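Geranyltranstransferase (Marinomonas sp. MED121, PDB 4F62) probably joins isopentenyl diphosphate to allylic diphosphates to build short prenyl chains, as a putative farnesyl-diphosphate synthase. Local coordinates at residues Y11-L20 / I63-A72. Sequence-based numbering, arbitrary orientation.
Sequences YTQSRVDQYL and ISSLTDASAA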
loop_
_atom_site.group_PDB
_atom_site.type_symbol
_atom_site.label_atom_id
_atom_site.label_comp_id
_atom_site.label_asym_id
_atom_site.label_seq_id
_atom_site.Cartn_x
_atom_site.Cartn_y
_atom_site.Cartn_z
ATOM N N TYR A 11 -15.970 -13.078 19.485
ATOM C CA TYR A 11 -15.421 -11.825 20.021
ATOM C C TYR A 11 -14.546 -11.080 19.008
ATOM O O TYR A 11 -14.758 -9.883 18.744
ATOM C CB TYR A 11 -14.647 -12.080 21.329
ATOM C CG TYR A 11 -13.966 -10.838 21.884
ATOM C CD1 TYR A 11 -14.666 -9.921 22.664
ATOM C CD2 TYR A 11 -12.628 -10.590 21.627
ATOM C CE1 TYR A 11 -14.036 -8.777 23.166
ATOM C CE2 TYR A 11 -11.992 -9.453 22.112
ATOM C CZ TYR A 11 -12.698 -8.554 22.882
ATOM O OH TYR A 11 -12.060 -7.432 23.354
ATOM N N THR A 12 -13.562 -11.778 18.443
ATOM C CA THR A 12 -12.607 -11.128 17.548
ATOM C C THR A 12 -13.205 -10.732 16.197
ATOM O O THR A 12 -12.841 -9.703 15.626
ATOM C CB THR A 12 -11.341 -11.993 17.336
ATOM O OG1 THR A 12 -11.728 -13.274 16.851
ATOM C CG2 THR A 12 -10.621 -12.186 18.655
ATOM N N GLN A 13 -14.087 -11.569 15.666
ATOM C CA GLN A 13 -14.787 -11.229 14.432
ATOM C C GLN A 13 -15.644 -9.966 14.612
ATOM O O GLN A 13 -15.575 -9.060 13.795
ATOM C CB GLN A 13 -15.629 -12.422 13.938
ATOM C CG GLN A 13 -14.771 -13.546 13.319
ATOM C CD GLN A 13 -15.492 -14.897 13.205
ATOM O OE1 GLN A 13 -16.631 -15.066 13.667
ATOM N NE2 GLN A 13 -14.816 -15.869 12.592
ATOM N N SER A 14 -16.454 -9.922 15.675
ATOM C CA SER A 14 -17.230 -8.724 15.994
ATOM C C SER A 14 -16.296 -7.529 16.179
ATOM O O SER A 14 -16.546 -6.435 15.663
ATOM C CB SER A 14 -18.053 -8.923 17.264
ATOM O OG SER A 14 -18.948 -10.011 17.103
ATOM N N ARG A 15 -15.208 -7.747 16.907
ATOM C CA ARG A 15 -14.287 -6.663 17.206
ATOM C C ARG A 15 -13.628 -6.096 15.944
ATOM O O ARG A 15 -13.629 -4.872 15.737
ATOM C CB ARG A 15 -13.232 -7.095 18.242
ATOM C CG ARG A 15 -12.320 -5.954 18.681
ATOM C CD ARG A 15 -11.416 -6.303 19.854
ATOM N NE ARG A 15 -10.458 -5.220 20.078
ATOM C CZ ARG A 15 -10.033 -4.814 21.270
ATOM N NH1 ARG A 15 -10.466 -5.409 22.369
ATOM N NH2 ARG A 15 -9.172 -3.803 21.357
ATOM N N VAL A 16 -13.074 -6.953 15.086
ATOM C CA VAL A 16 -12.398 -6.417 13.899
ATOM C C VAL A 16 -13.395 -5.818 12.899
ATOM O O VAL A 16 -13.090 -4.828 12.234
ATOM C CB VAL A 16 -11.416 -7.430 13.232
ATOM C CG1 VAL A 16 -12.168 -8.547 12.498
ATOM C CG2 VAL A 16 -10.458 -6.707 12.274
ATOM N N ASP A 17 -14.587 -6.406 12.811
ATOM C CA ASP A 17 -15.608 -5.913 11.893
ATOM C C ASP A 17 -16.101 -4.507 12.251
ATOM O O ASP A 17 -16.182 -3.636 11.388
ATOM C CB ASP A 17 -16.788 -6.884 11.815
ATOM C CG ASP A 17 -16.451 -8.155 11.035
ATOM O OD1 ASP A 17 -15.325 -8.246 10.494
ATOM O OD2 ASP A 17 -17.319 -9.049 10.963
ATOM N N GLN A 18 -16.450 -4.299 13.518
ATOM C CA GLN A 18 -16.829 -2.969 13.992
ATOM C C GLN A 18 -15.708 -1.953 13.782
ATOM O O GLN A 18 -15.957 -0.811 13.397
ATOM C CB GLN A 18 -17.198 -3.000 15.475
ATOM C CG GLN A 18 -18.614 -3.431 15.771
ATOM C CD GLN A 18 -18.888 -3.464 17.265
ATOM O OE1 GLN A 18 -19.304 -2.462 17.855
ATOM N NE2 GLN A 18 -18.631 -4.613 17.891
ATOM N N TYR A 19 -14.474 -2.362 14.044
ATOM C CA TYR A 19 -13.345 -1.448 13.941
ATOM C C TYR A 19 -13.085 -1.057 12.484
ATOM O O TYR A 19 -12.864 0.110 12.179
ATOM C CB TYR A 19 -12.101 -2.092 14.553
ATOM C CG TYR A 19 -10.872 -1.220 14.560
ATOM C CD1 TYR A 19 -10.663 -0.291 15.573
ATOM C CD2 TYR A 19 -9.903 -1.345 13.571
ATOM C CE1 TYR A 19 -9.525 0.496 15.592
ATOM C CE2 TYR A 19 -8.768 -0.556 13.573
ATOM C CZ TYR A 19 -8.580 0.358 14.579
ATOM O OH TYR A 19 -7.446 1.142 14.592
ATOM N N LEU A 20 -13.113 -2.037 11.584
ATOM C CA LEU A 20 -12.994 -1.749 10.155
ATOM C C LEU A 20 -14.070 -0.747 9.718
ATOM O O LEU A 20 -13.765 0.246 9.057
ATOM C CB LEU A 20 -13.083 -3.036 9.320
ATOM C CG LEU A 20 -11.828 -3.903 9.274
ATOM C CD1 LEU A 20 -12.199 -5.328 8.832
ATOM C CD2 LEU A 20 -10.781 -3.274 8.330
ATOM N N ILE A 63 -4.430 -6.974 24.450
ATOM C CA ILE A 63 -4.930 -6.430 23.193
ATOM C C ILE A 63 -4.994 -4.903 23.305
ATOM O O ILE A 63 -5.494 -4.364 24.298
ATOM C CB ILE A 63 -6.330 -6.994 22.846
ATOM C CG1 ILE A 63 -6.251 -8.505 22.586
ATOM C CG2 ILE A 63 -6.890 -6.279 21.622
ATOM C CD1 ILE A 63 -7.618 -9.224 22.554
ATOM N N SER A 64 -4.482 -4.214 22.288
ATOM C CA SER A 64 -4.294 -2.771 22.335
ATOM C C SER A 64 -4.805 -2.134 21.059
ATOM O O SER A 64 -5.202 -2.837 20.136
ATOM C CB SER A 64 -2.806 -2.443 22.480
ATOM O OG SER A 64 -2.322 -2.898 23.725
ATOM N N SER A 65 -4.776 -0.804 21.002
ATOM C CA SER A 65 -5.251 -0.098 19.819
ATOM C C SER A 65 -4.465 -0.512 18.573
ATOM O O SER A 65 -5.050 -0.696 17.500
ATOM C CB SER A 65 -5.223 1.423 20.032
ATOM O OG SER A 65 -3.898 1.886 20.203
ATOM N N LEU A 66 -3.150 -0.695 18.712
ATOM C CA LEU A 66 -2.350 -1.161 17.574
ATOM C C LEU A 66 -2.596 -2.634 17.241
ATOM O O LEU A 66 -2.237 -3.088 16.156
ATOM C CB LEU A 66 -0.842 -0.887 17.753
ATOM C CG LEU A 66 -0.415 0.594 17.707
ATOM C CD1 LEU A 66 1.085 0.748 17.940
ATOM C CD2 LEU A 66 -0.797 1.223 16.379
ATOM N N THR A 67 -3.198 -3.390 18.152
ATOM C CA THR A 67 -3.598 -4.752 17.787
ATOM C C THR A 67 -4.795 -4.678 16.845
ATOM O O THR A 67 -4.884 -5.417 15.851
ATOM C CB THR A 67 -4.024 -5.580 19.015
ATOM O OG1 THR A 67 -3.089 -5.396 20.085
ATOM C CG2 THR A 67 -4.097 -7.046 18.650
ATOM N N ASP A 68 -5.741 -3.802 17.189
ATOM C CA ASP A 68 -6.866 -3.498 16.299
ATOM C C ASP A 68 -6.382 -3.009 14.937
ATOM O O ASP A 68 -6.841 -3.494 13.898
ATOM C CB ASP A 68 -7.785 -2.439 16.919
ATOM C CG ASP A 68 -8.696 -3.011 17.982
ATOM O OD1 ASP A 68 -9.140 -4.176 17.832
ATOM O OD2 ASP A 68 -8.958 -2.302 18.971
ATOM N N ALA A 69 -5.453 -2.053 14.941
ATOM C CA ALA A 69 -4.916 -1.538 13.678
ATOM C C ALA A 69 -4.245 -2.640 12.853
ATOM O O ALA A 69 -4.411 -2.719 11.626
ATOM C CB ALA A 69 -3.943 -0.388 13.944
ATOM N N SER A 70 -3.502 -3.517 13.517
ATOM C CA SER A 70 -2.842 -4.619 12.799
ATOM C C SER A 70 -3.830 -5.622 12.231
ATOM O O SER A 70 -3.703 -6.063 11.068
ATOM C CB SER A 70 -1.871 -5.356 13.727
ATOM O OG SER A 70 -0.885 -4.468 14.241
ATOM N N ALA A 71 -4.795 -6.018 13.063
ATOM C CA ALA A 71 -5.744 -7.038 12.653
ATOM C C ALA A 71 -6.504 -6.507 11.457
ATOM O O ALA A 71 -6.691 -7.215 10.470
ATOM C CB ALA A 71 -6.705 -7.372 13.794
ATOM N N ALA A 72 -6.910 -5.241 11.541
ATOM C CA ALA A 72 -7.679 -4.614 10.473
ATOM C C ALA A 72 -6.834 -4.439 9.213
ATOM O O ALA A 72 -7.325 -4.659 8.104
ATOM C CB ALA A 72 -8.219 -3.260 10.937
#
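Arg15 reaches across to Asp68 in a side-on, two-nitrogen salt bridge. Arg15 NE meets the syn lone pair of Asp68 OD1 at 2.8 Å, nearly straight at 167°, while Arg15 NH2 binds Asp68 OD2, also at 2.8 Å, on the syn side but tilted out of the carboxylate plane. With CG anti to the backbone N (chi1 -175°) and the chain extended to NE, the guanidinium arrives edge-on. NH1 donates in plane to Tyr11 OH one turn earlier, so three bonds fix the rotation of the group; Tyr54 of helix 48-60 adds a hydrogen bond to OD1 of Asp68. Replacing Arg15 by an alanine is likely to leave the buried Asp68 carboxylate without this countercharge, with Tyr54 still bonded to OD1, and Tyr11 OH without this donor.

These helices, 5-23 and 65-86, belong to the all-helical isoprenoid synthase fold, and their segments cross almost perpendicularly, at -84° with 9.7 Å between axes.

Apolar contacts flank the ion pair. Ile63 CG2 lies over one guanidinium face, 3.4 Å from Arg15 NH2. On the Tyr19 ring, Asp68 CB sits centrally over one face in a CH-pi contact, 3.6 Å from the centroid, and Ala72 CB abuts the edge. Ala72 CB also touches Leu20 CD2 at 3.7 Å, and Val16 CG2 packs against Ala71 and Ala72.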